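Xyloglucan-specific endo-beta-1,4-glucanase BoGH9A (Bacteroides ovatus, PDB 6DHT) hydrolyses internal beta-1,4-glucosidic linkages in the backbone of xyloglucan, releasing xyloglucan oligosaccharides during breakdown of this plant polysaccharide. Local coordinates at residues P27-K31 with V80-G84; D36-V40 with K70-L75; V261-V265 with H310-Y315; Q368-A372 with E407-Y411. All coordinates share one frame; numbering follows the deposited sequence. Where two conformers were deposited one is given.

Contact 1 (P27-K31 with V80-G84); sequences PNQEK and VTTPG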
# COMPACT_ATOMS: atom_id res chain seq x y z
N PRO A 27 -21.23 -10.68 -7.30
CA PRO A 27 -22.59 -10.77 -7.84
C PRO A 27 -23.42 -9.49 -7.74
O PRO A 27 -24.18 -9.20 -8.66
CB PRO A 27 -23.21 -11.88 -7.00
CG PRO A 27 -22.08 -12.77 -6.67
CD PRO A 27 -20.93 -11.81 -6.40
N ASN A 28 -23.28 -8.74 -6.64
CA ASN A 28 -24.06 -7.52 -6.48
C ASN A 28 -23.32 -6.25 -6.82
O ASN A 28 -23.83 -5.16 -6.58
CB ASN A 28 -24.60 -7.42 -5.06
CG ASN A 28 -25.67 -8.45 -4.80
OD1 ASN A 28 -26.47 -8.79 -5.69
ND2 ASN A 28 -25.68 -8.99 -3.58
N GLN A 29 -22.13 -6.38 -7.41
CA GLN A 29 -21.33 -5.23 -7.79
C GLN A 29 -21.89 -4.54 -9.02
O GLN A 29 -22.56 -5.17 -9.84
CB GLN A 29 -19.89 -5.69 -8.09
CG GLN A 29 -18.86 -4.58 -8.07
CD GLN A 29 -17.49 -5.08 -8.51
OE1 GLN A 29 -17.16 -6.26 -8.32
NE2 GLN A 29 -16.69 -4.20 -9.11
N GLU A 30 -21.61 -3.25 -9.13
CA GLU A 30 -21.73 -2.57 -10.41
C GLU A 30 -20.78 -3.29 -11.37
O GLU A 30 -19.66 -3.67 -11.00
CB GLU A 30 -21.37 -1.11 -10.24
CG GLU A 30 -21.48 -0.23 -11.48
CD GLU A 30 -21.11 1.21 -11.16
OE1 GLU A 30 -19.91 1.56 -11.25
OE2 GLU A 30 -22.00 1.99 -10.78
N LYS A 31 -21.25 -3.49 -12.60
CA LYS A 31 -20.46 -4.22 -13.59
C LYS A 31 -20.35 -3.44 -14.87
O LYS A 31 -21.29 -3.39 -15.67
CB LYS A 31 -21.05 -5.62 -13.84
CG LYS A 31 -21.26 -6.38 -12.56
CD LYS A 31 -21.81 -7.80 -12.74
CE LYS A 31 -22.18 -8.42 -11.42
NZ LYS A 31 -23.33 -7.69 -10.82
N VAL A 80 -26.77 -8.12 -14.36
CA VAL A 80 -26.44 -9.54 -14.36
C VAL A 80 -25.85 -9.86 -13.00
O VAL A 80 -24.78 -9.34 -12.66
CB VAL A 80 -25.45 -9.91 -15.47
CG1 VAL A 80 -25.16 -11.39 -15.43
CG2 VAL A 80 -25.99 -9.51 -16.86
N THR A 81 -26.52 -10.70 -12.22
CA THR A 81 -26.10 -10.96 -10.84
C THR A 81 -25.86 -12.44 -10.53
O THR A 81 -25.39 -12.78 -9.45
CB THR A 81 -27.12 -10.40 -9.84
OG1 THR A 81 -28.38 -11.04 -10.06
CG2 THR A 81 -27.28 -8.90 -9.99
N THR A 82 -26.17 -13.33 -11.47
CA THR A 82 -25.96 -14.75 -11.24
C THR A 82 -24.49 -15.13 -11.38
O THR A 82 -23.88 -14.87 -12.42
CB THR A 82 -26.83 -15.60 -12.20
OG1 THR A 82 -28.21 -15.29 -11.97
CG2 THR A 82 -26.62 -17.07 -11.94
N PRO A 83 -23.91 -15.78 -10.35
CA PRO A 83 -22.52 -16.26 -10.49
C PRO A 83 -22.34 -17.20 -11.67
O PRO A 83 -23.18 -18.07 -11.94
CB PRO A 83 -22.26 -16.99 -9.18
CG PRO A 83 -23.18 -16.36 -8.20
CD PRO A 83 -24.43 -16.03 -8.99
N GLY A 84 -21.23 -17.04 -12.38
CA GLY A 84 -20.96 -17.86 -13.54
C GLY A 84 -19.90 -17.26 -14.44
O GLY A 84 -19.30 -16.23 -14.10
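Pro27 lies against Thr81 where two loops meet, their CA atoms 4.6 Å apart. The carbonyl of Pro27 faces the threonine: Pro27 O is 3.4 Å from Thr81 CB and takes a CA-H...O contact from Thr81 CA. The proline ring meets a second proline, Pro27 CG to Pro83 CG 4.1 Å, the two rings crossing at about a right angle. Rigid prolines suit these loops because each gives an apolar surface while fixing its own phi. Lys31 ties the loops together through the same carbonyl. Its chain runs extended until the last torsion, where a bend (chi4 66°) swings NZ into a cluster of backbone oxygens. Lys31 NZ bonds to Pro27 O at 2.8 Å, arriving from above that carbonyl plane, and to Gln29 O at 2.8 Å within the carbonyl plane. A further bond, to Val80 O across the contact at 2.9 Å, is weak. A methionine here would probably leave the carbonyls of Pro27, Gln29 and Val80 without their shared donor and free the 27-31 loop to shift. Lys31 also packs on Ile99 of strand 93-99, as does Val80, which reaches Val54 and Phe55 of strand 53-58 as well. Beyond them, Glu30 forms a salt bridge with Arg469 of helix 461-474, joining this end of the Ig-like domain to the catalytic domain.

Contact 2 (D36-V40 with K70-L75); sequences DSGKV and KTRTTL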
# COMPACT_ATOMS: atom_id res chain seq x y z
N ASP A 36 -12.19 1.23 -25.30
CA ASP A 36 -11.20 2.30 -25.26
C ASP A 36 -11.27 3.25 -26.46
O ASP A 36 -10.82 4.39 -26.36
CB ASP A 36 -9.79 1.70 -25.18
CG ASP A 36 -8.71 2.75 -24.99
OD1 ASP A 36 -8.81 3.58 -24.07
OD2 ASP A 36 -7.73 2.75 -25.77
N SER A 37 -11.81 2.76 -27.57
CA SER A 37 -11.92 3.58 -28.79
C SER A 37 -12.72 2.82 -29.81
O SER A 37 -12.78 1.60 -29.78
CB SER A 37 -10.55 3.93 -29.36
OG SER A 37 -9.84 2.78 -29.77
N GLY A 38 -13.36 3.57 -30.71
CA GLY A 38 -14.14 2.98 -31.78
C GLY A 38 -15.62 3.27 -31.64
O GLY A 38 -16.10 3.65 -30.58
N LYS A 39 -16.35 3.07 -32.73
CA LYS A 39 -17.78 3.30 -32.74
C LYS A 39 -18.51 2.04 -32.28
O LYS A 39 -18.37 0.98 -32.89
CB LYS A 39 -18.22 3.71 -34.15
CG LYS A 39 -19.63 4.28 -34.23
CD LYS A 39 -19.90 5.00 -35.55
CE LYS A 39 -21.36 5.43 -35.68
NZ LYS A 39 -21.92 6.01 -34.41
N VAL A 40 -19.27 2.16 -31.19
CA VAL A 40 -20.02 1.05 -30.61
C VAL A 40 -21.45 1.52 -30.37
O VAL A 40 -21.67 2.65 -29.92
CB VAL A 40 -19.38 0.59 -29.27
CG1 VAL A 40 -20.28 -0.38 -28.53
CG2 VAL A 40 -18.04 -0.05 -29.54
N LYS A 70 -9.78 9.73 -28.27
CA LYS A 70 -10.46 8.44 -28.30
C LYS A 70 -11.86 8.58 -27.72
O LYS A 70 -12.05 9.27 -26.71
CB LYS A 70 -9.70 7.38 -27.48
CG LYS A 70 -8.40 6.87 -28.05
CD LYS A 70 -7.64 6.12 -26.95
CE LYS A 70 -6.45 5.36 -27.46
NZ LYS A 70 -5.77 4.62 -26.35
N THR A 71 -12.82 7.89 -28.32
CA THR A 71 -14.17 7.80 -27.80
C THR A 71 -14.23 6.57 -26.89
O THR A 71 -14.03 5.45 -27.34
CB THR A 71 -15.23 7.62 -28.91
OG1 THR A 71 -15.28 8.80 -29.72
CG2 THR A 71 -16.61 7.39 -28.33
N ARG A 72 -14.52 6.80 -25.61
CA ARG A 72 -14.65 5.70 -24.66
C ARG A 72 -16.13 5.41 -24.44
O ARG A 72 -16.88 6.30 -24.06
CB ARG A 72 -13.97 6.10 -23.36
CG ARG A 72 -12.49 5.79 -23.31
CD ARG A 72 -11.63 6.55 -24.33
NE ARG A 72 -10.23 6.16 -24.14
CZ ARG A 72 -9.30 6.90 -23.55
NH1 ARG A 72 -8.08 6.41 -23.35
NH2 ARG A 72 -9.54 8.14 -23.14
N THR A 73 -16.56 4.16 -24.64
CA THR A 73 -17.96 3.79 -24.53
C THR A 73 -18.19 2.91 -23.31
O THR A 73 -17.55 1.88 -23.15
CB THR A 73 -18.44 3.05 -25.81
OG1 THR A 73 -18.10 3.83 -26.96
CG2 THR A 73 -19.94 2.78 -25.78
N THR A 74 -19.14 3.31 -22.48
CA THR A 74 -19.46 2.57 -21.26
C THR A 74 -20.49 1.48 -21.53
O THR A 74 -21.54 1.72 -22.14
CB THR A 74 -19.96 3.56 -20.22
OG1 THR A 74 -18.88 4.43 -19.87
CG2 THR A 74 -20.50 2.85 -18.97
N LEU A 75 -20.17 0.28 -21.06
CA LEU A 75 -21.03 -0.87 -21.15
C LEU A 75 -21.43 -1.30 -19.74
O LEU A 75 -20.59 -1.81 -19.01
CB LEU A 75 -20.27 -2.01 -21.82
CG LEU A 75 -19.44 -1.63 -23.05
CD1 LEU A 75 -18.77 -2.87 -23.62
CD2 LEU A 75 -20.30 -0.94 -24.15
O HOH W 1 -15.69 3.19 -27.80
O HOH W 2 -12.18 6.57 -30.88
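Asp36 is gripped by two basic residues at the tight end of this contact. With its CG anti to the backbone N (chi1 -174°), the carboxylate folds back toward the other segment. Arg72 holds a single oxygen side-on, NE to Asp36 OD1 at 2.9 Å and NH1 to the same OD1 at 3.0 Å, with the carboxylate and guanidinium planes 51° apart. NE also makes a weak bond to Asp36 O. The other oxygen, OD2, offers its syn lone pair to Lys70 NZ at 2.8 Å; that ammonium has a second salt bridge, to Glu535. An aspartate suits the place, short enough for Arg72 NE to reach both its carboxylate and its backbone O.

Past Ser37, whose CA makes a CA-H...O contact with Thr71 O at 3.2 Å, water takes over. One water accepts from the backbone N of Gly38 and of Thr71; another lies 2.8 Å from both Gly38 O and Thr71 O and is hydrogen-bonded to Thr73 OG1. Val40 then turns inward, touching Thr73 and Leu75. Asp36, Lys70 and Arg72 form a salt-bridge network at the edge of an Ig-like beta domain, where the loop leaving strand 32-35 parts from the start of its antiparallel neighbour 72-76.

Contact 3 (V261-V265 with H310-Y315); sequences VQKSV and HPEAYY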
# COMPACT_ATOMS: atom_id res chain seq x y z
N VAL A 261 22.27 5.07 9.17
CA VAL A 261 22.57 6.48 9.06
C VAL A 261 21.78 7.35 10.04
O VAL A 261 21.00 6.84 10.87
CB VAL A 261 22.36 6.94 7.62
CG1 VAL A 261 23.25 6.13 6.69
CG2 VAL A 261 20.90 6.78 7.22
N GLN A 262 22.01 8.66 9.91
CA GLN A 262 21.47 9.72 10.76
C GLN A 262 20.07 9.46 11.31
O GLN A 262 19.15 9.15 10.55
CB GLN A 262 21.44 11.02 9.96
CG GLN A 262 21.04 12.26 10.75
CD GLN A 262 20.30 13.29 9.90
OE1 GLN A 262 20.85 13.85 8.95
NE2 GLN A 262 19.03 13.54 10.23
N LYS A 263 19.91 9.62 12.61
CA LYS A 263 18.59 9.63 13.24
C LYS A 263 17.75 10.78 12.69
O LYS A 263 18.25 11.87 12.46
CB LYS A 263 18.75 9.79 14.75
CG LYS A 263 19.43 8.63 15.44
CD LYS A 263 19.83 9.03 16.86
CE LYS A 263 20.47 7.88 17.60
NZ LYS A 263 21.38 8.37 18.69
N SER A 264 16.45 10.55 12.47
CA SER A 264 15.57 11.61 11.98
C SER A 264 14.30 11.68 12.82
O SER A 264 13.91 10.69 13.43
CB SER A 264 15.21 11.40 10.52
OG SER A 264 14.38 10.25 10.38
N VAL A 265 13.67 12.85 12.83
CA VAL A 265 12.48 13.06 13.62
C VAL A 265 11.32 12.25 13.05
O VAL A 265 10.53 11.68 13.80
CB VAL A 265 12.12 14.57 13.70
CG1 VAL A 265 11.79 15.14 12.34
CG2 VAL A 265 11.02 14.80 14.69
N HIS A 310 14.11 16.75 19.52
CA HIS A 310 14.70 17.07 18.22
C HIS A 310 13.66 17.21 17.11
O HIS A 310 13.72 16.50 16.09
CB HIS A 310 15.70 15.99 17.82
CG HIS A 310 16.75 15.73 18.86
ND1 HIS A 310 16.58 14.80 19.87
CD2 HIS A 310 17.98 16.26 19.03
CE1 HIS A 310 17.67 14.79 20.63
NE2 HIS A 310 18.53 15.66 20.14
N PRO A 311 12.73 18.16 17.27
CA PRO A 311 11.55 18.27 16.40
C PRO A 311 11.81 18.68 14.96
O PRO A 311 10.92 18.54 14.12
CB PRO A 311 10.71 19.33 17.12
CG PRO A 311 11.72 20.16 17.86
CD PRO A 311 12.76 19.20 18.31
N GLU A 312 13.01 19.19 14.66
CA GLU A 312 13.31 19.67 13.31
C GLU A 312 14.49 18.91 12.70
O GLU A 312 15.07 19.35 11.71
CB GLU A 312 13.56 21.18 13.32
CG GLU A 312 12.36 21.99 13.84
CD GLU A 312 12.33 23.43 13.36
OE1 GLU A 312 13.35 23.91 12.82
OE2 GLU A 312 11.29 24.09 13.53
N ALA A 313 14.82 17.77 13.30
CA ALA A 313 15.88 16.89 12.83
C ALA A 313 15.46 16.10 11.59
O ALA A 313 15.35 14.87 11.62
CB ALA A 313 16.26 15.93 13.94
N TYR A 314 15.27 16.82 10.49
CA TYR A 314 14.90 16.22 9.21
C TYR A 314 16.06 15.46 8.59
O TYR A 314 17.23 15.72 8.90
CB TYR A 314 14.43 17.31 8.26
CG TYR A 314 13.43 18.25 8.88
CD1 TYR A 314 12.36 17.76 9.61
CD2 TYR A 314 13.57 19.62 8.75
CE1 TYR A 314 11.44 18.62 10.19
CE2 TYR A 314 12.67 20.49 9.32
CZ TYR A 314 11.61 19.99 10.03
OH TYR A 314 10.71 20.86 10.60
N TYR A 315 15.73 14.54 7.69
CA TYR A 315 16.74 13.80 6.97
C TYR A 315 16.96 14.48 5.65
O TYR A 315 16.13 14.40 4.74
CB TYR A 315 16.32 12.34 6.70
CG TYR A 315 17.45 11.56 6.05
CD1 TYR A 315 18.49 11.07 6.82
CD2 TYR A 315 17.48 11.32 4.69
CE1 TYR A 315 19.53 10.36 6.25
CE2 TYR A 315 18.52 10.61 4.11
CZ TYR A 315 19.55 10.14 4.90
OH TYR A 315 20.59 9.44 4.35
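Val265 N donates to Ala313 O across the two loops, a bond of 2.9 Å that is the backbone link of the contact. The same oxygen receives a CA-H...O contact from Ser264. A second bond starts in a side chain: Gln262 NE2 points at Tyr314 O, 3.1 Å away and nearly straight (170° at the hydrogen), although it meets that carbonyl from above its plane. NE2 also bonds to Lys263 O at 2.9 Å, and since both acceptors lie close to the amide plane, the two bonds fix the rotation of the amide; a glutamine, with two N-H groups on one nitrogen, suits this double task. Valine fills the space beside the turn: a chi1 of 63° sets Val265 CG1 between its backbone N and carbonyl carbon, 3.8 Å from Tyr314 CD1, and leaves CG2 3.5 Å from His310 O. Ala313 centres an inverse gamma turn and closes a type I turn begun at His310, just after helix 292-309. Across the contact, Ser264 N-caps helix 265-281 through OG to Ala267 N, so the contact joins the start of one helix to the end of another in the mainly alpha-helical catalytic domain of family 9. Ser264 OG also bonds to His238. Further out, the Tyr315 ring, touched by Val261 CG2, stacks on His238, while its OH bonds to Gln317. Lys263, turned away, forms salt bridges with Asp230 and Asp233.

Contact 4 (Q368-A372 with E407-Y411); sequences QIYTA and ELLKY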
# COMPACT_ATOMS: atom_id res chain seq x y z
N GLN A 368 -6.40 20.22 9.43
CA GLN A 368 -7.57 21.06 9.20
C GLN A 368 -8.45 20.46 8.10
O GLN A 368 -9.65 20.71 8.04
CB GLN A 368 -7.15 22.50 8.85
CG GLN A 368 -6.40 23.23 9.98
CD GLN A 368 -7.15 23.24 11.31
OE1 GLN A 368 -8.36 23.51 11.37
NE2 GLN A 368 -6.42 22.95 12.39
N ILE A 369 -7.84 19.63 7.24
CA ILE A 369 -8.52 19.02 6.10
C ILE A 369 -8.12 17.53 6.03
O ILE A 369 -7.11 17.14 6.62
CB ILE A 369 -8.08 19.77 4.83
CG1 ILE A 369 -8.96 19.41 3.63
CG2 ILE A 369 -6.61 19.49 4.53
CD1 ILE A 369 -8.61 20.20 2.37
N TYR A 370 -8.92 16.70 5.37
CA TYR A 370 -8.54 15.31 5.13
C TYR A 370 -7.74 15.21 3.82
O TYR A 370 -8.14 15.78 2.80
CB TYR A 370 -9.76 14.38 5.04
CG TYR A 370 -9.35 12.96 4.79
CD1 TYR A 370 -9.07 12.10 5.85
CD2 TYR A 370 -9.18 12.48 3.49
CE1 TYR A 370 -8.65 10.80 5.62
CE2 TYR A 370 -8.77 11.19 3.26
CZ TYR A 370 -8.50 10.35 4.32
OH TYR A 370 -8.09 9.05 4.12
N THR A 371 -6.63 14.49 3.86
CA THR A 371 -5.86 14.14 2.65
C THR A 371 -5.58 12.65 2.75
O THR A 371 -5.45 12.12 3.84
CB THR A 371 -4.53 14.89 2.57
OG1 THR A 371 -3.80 14.69 3.78
CG2 THR A 371 -4.78 16.38 2.38
N ALA A 372 -5.47 11.98 1.61
CA ALA A 372 -5.25 10.54 1.59
C ALA A 372 -3.90 10.23 2.21
O ALA A 372 -2.99 11.08 2.21
CB ALA A 372 -5.30 10.03 0.16
N GLU A 407 -14.44 16.31 7.81
CA GLU A 407 -13.42 16.59 6.81
C GLU A 407 -13.25 15.42 5.86
O GLU A 407 -13.11 15.62 4.65
CB GLU A 407 -12.09 16.97 7.45
CG GLU A 407 -12.10 18.35 8.12
CD GLU A 407 -12.67 19.45 7.22
OE1 GLU A 407 -12.26 19.54 6.03
OE2 GLU A 407 -13.55 20.22 7.69
N LEU A 408 -13.33 14.19 6.37
CA LEU A 408 -13.24 13.02 5.48
C LEU A 408 -14.38 13.04 4.46
O LEU A 408 -14.18 12.76 3.26
CB LEU A 408 -13.29 11.74 6.27
CG LEU A 408 -13.48 10.43 5.49
CD1 LEU A 408 -12.32 10.14 4.61
CD2 LEU A 408 -13.73 9.28 6.44
N LEU A 409 -15.57 13.40 4.90
CA LEU A 409 -16.74 13.38 4.03
C LEU A 409 -16.71 14.51 3.01
O LEU A 409 -17.21 14.34 1.88
CB LEU A 409 -18.01 13.44 4.85
CG LEU A 409 -18.18 12.21 5.74
CD1 LEU A 409 -19.50 12.30 6.48
CD2 LEU A 409 -18.12 10.90 4.96
N LYS A 410 -16.13 15.63 3.39
CA LYS A 410 -15.96 16.76 2.47
C LYS A 410 -15.03 16.35 1.34
O LYS A 410 -15.28 16.65 0.17
CB LYS A 410 -15.37 17.96 3.19
CG LYS A 410 -16.36 18.77 3.98
CD LYS A 410 -15.69 20.05 4.48
CE LYS A 410 -16.56 20.77 5.49
NZ LYS A 410 -15.83 21.84 6.22
N TYR A 411 -13.94 15.68 1.70
CA TYR A 411 -12.99 15.16 0.74
C TYR A 411 -13.68 14.15 -0.17
O TYR A 411 -13.53 14.24 -1.40
CB TYR A 411 -11.79 14.52 1.46
CG TYR A 411 -10.96 13.57 0.62
CD1 TYR A 411 -11.28 12.24 0.56
CD2 TYR A 411 -9.86 14.01 -0.05
CE1 TYR A 411 -10.53 11.36 -0.18
CE2 TYR A 411 -9.09 13.16 -0.80
CZ TYR A 411 -9.44 11.82 -0.85
OH TYR A 411 -8.67 10.96 -1.61
O HOH W 3 -11.51 17.64 4.07
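From Ile369 onward the 368-372 segment runs extended past one side of helix 395-416, coming nearest at Tyr370 and Leu408, whose CA atoms are 5.2 Å apart. Tyr370 carries the contact. A chi1 of 180° swings its ring away from its own backbone N and across the helix surface, beside the Leu408 side chain, which points the same way. Leu408 CD1 sits almost over the ring centre, 3.7 Å from the centroid, in a CH-pi contact. The ring meets Tyr411 by its edge: Tyr370 CD2 is 3.5 Å from Tyr411 CG, over the face of that ring, giving an edge-to-face pair with planes at 61°. A tyrosine suits the position because its flat ring serves both neighbours while its OH reaches Ser450 on helix 439-458. A serine here would probably leave the Leu408 methyl and the Tyr411 face without their aromatic partner and Ser450 without its hydroxyl partner, and open a gap beside the helix. Toward Glu407, nearer the start of the helical segment, the joint is polar. A water accepts from Tyr370 N at 3.0 Å and donates to Glu407 O at 2.6 Å and to Glu407 OE1 at 2.8 Å. The glutamate folds at chi2 (-49°), and its other oxygen, OE2, forms a salt bridge with Lys410 NZ. Tyr411 OH binds a diethylene glycol molecule, probably from the crystallisation liquor. The loop is thus held to the helix by aromatic and apolar packing, with water supplying the polar link between Tyr370 N and the glutamate.

Contacts 1 and 2 both belong to the Ig-like domain, and contact 2 is nested in the chain loop that contact 1 closes; their centres are 23 Å apart, yet their nearest atoms only about 4 Å. Contacts 3 and 4 follow in series within the catalytic domain. Contact 4, away from the annotated sites, is about 17 Å from both contact 1 and contact 3 between nearest atoms. Contact 3 lies across the chain's centre from the first two, 51 Å from contact 1 between centres. It is the one nearest an annotated active-site residue, though not part of the site: the Tyr315 side chain is about 12 Å from that of Asp171, the predicted nucleophile, and the Tyr314 side chain about 8 Å from a calcium ion.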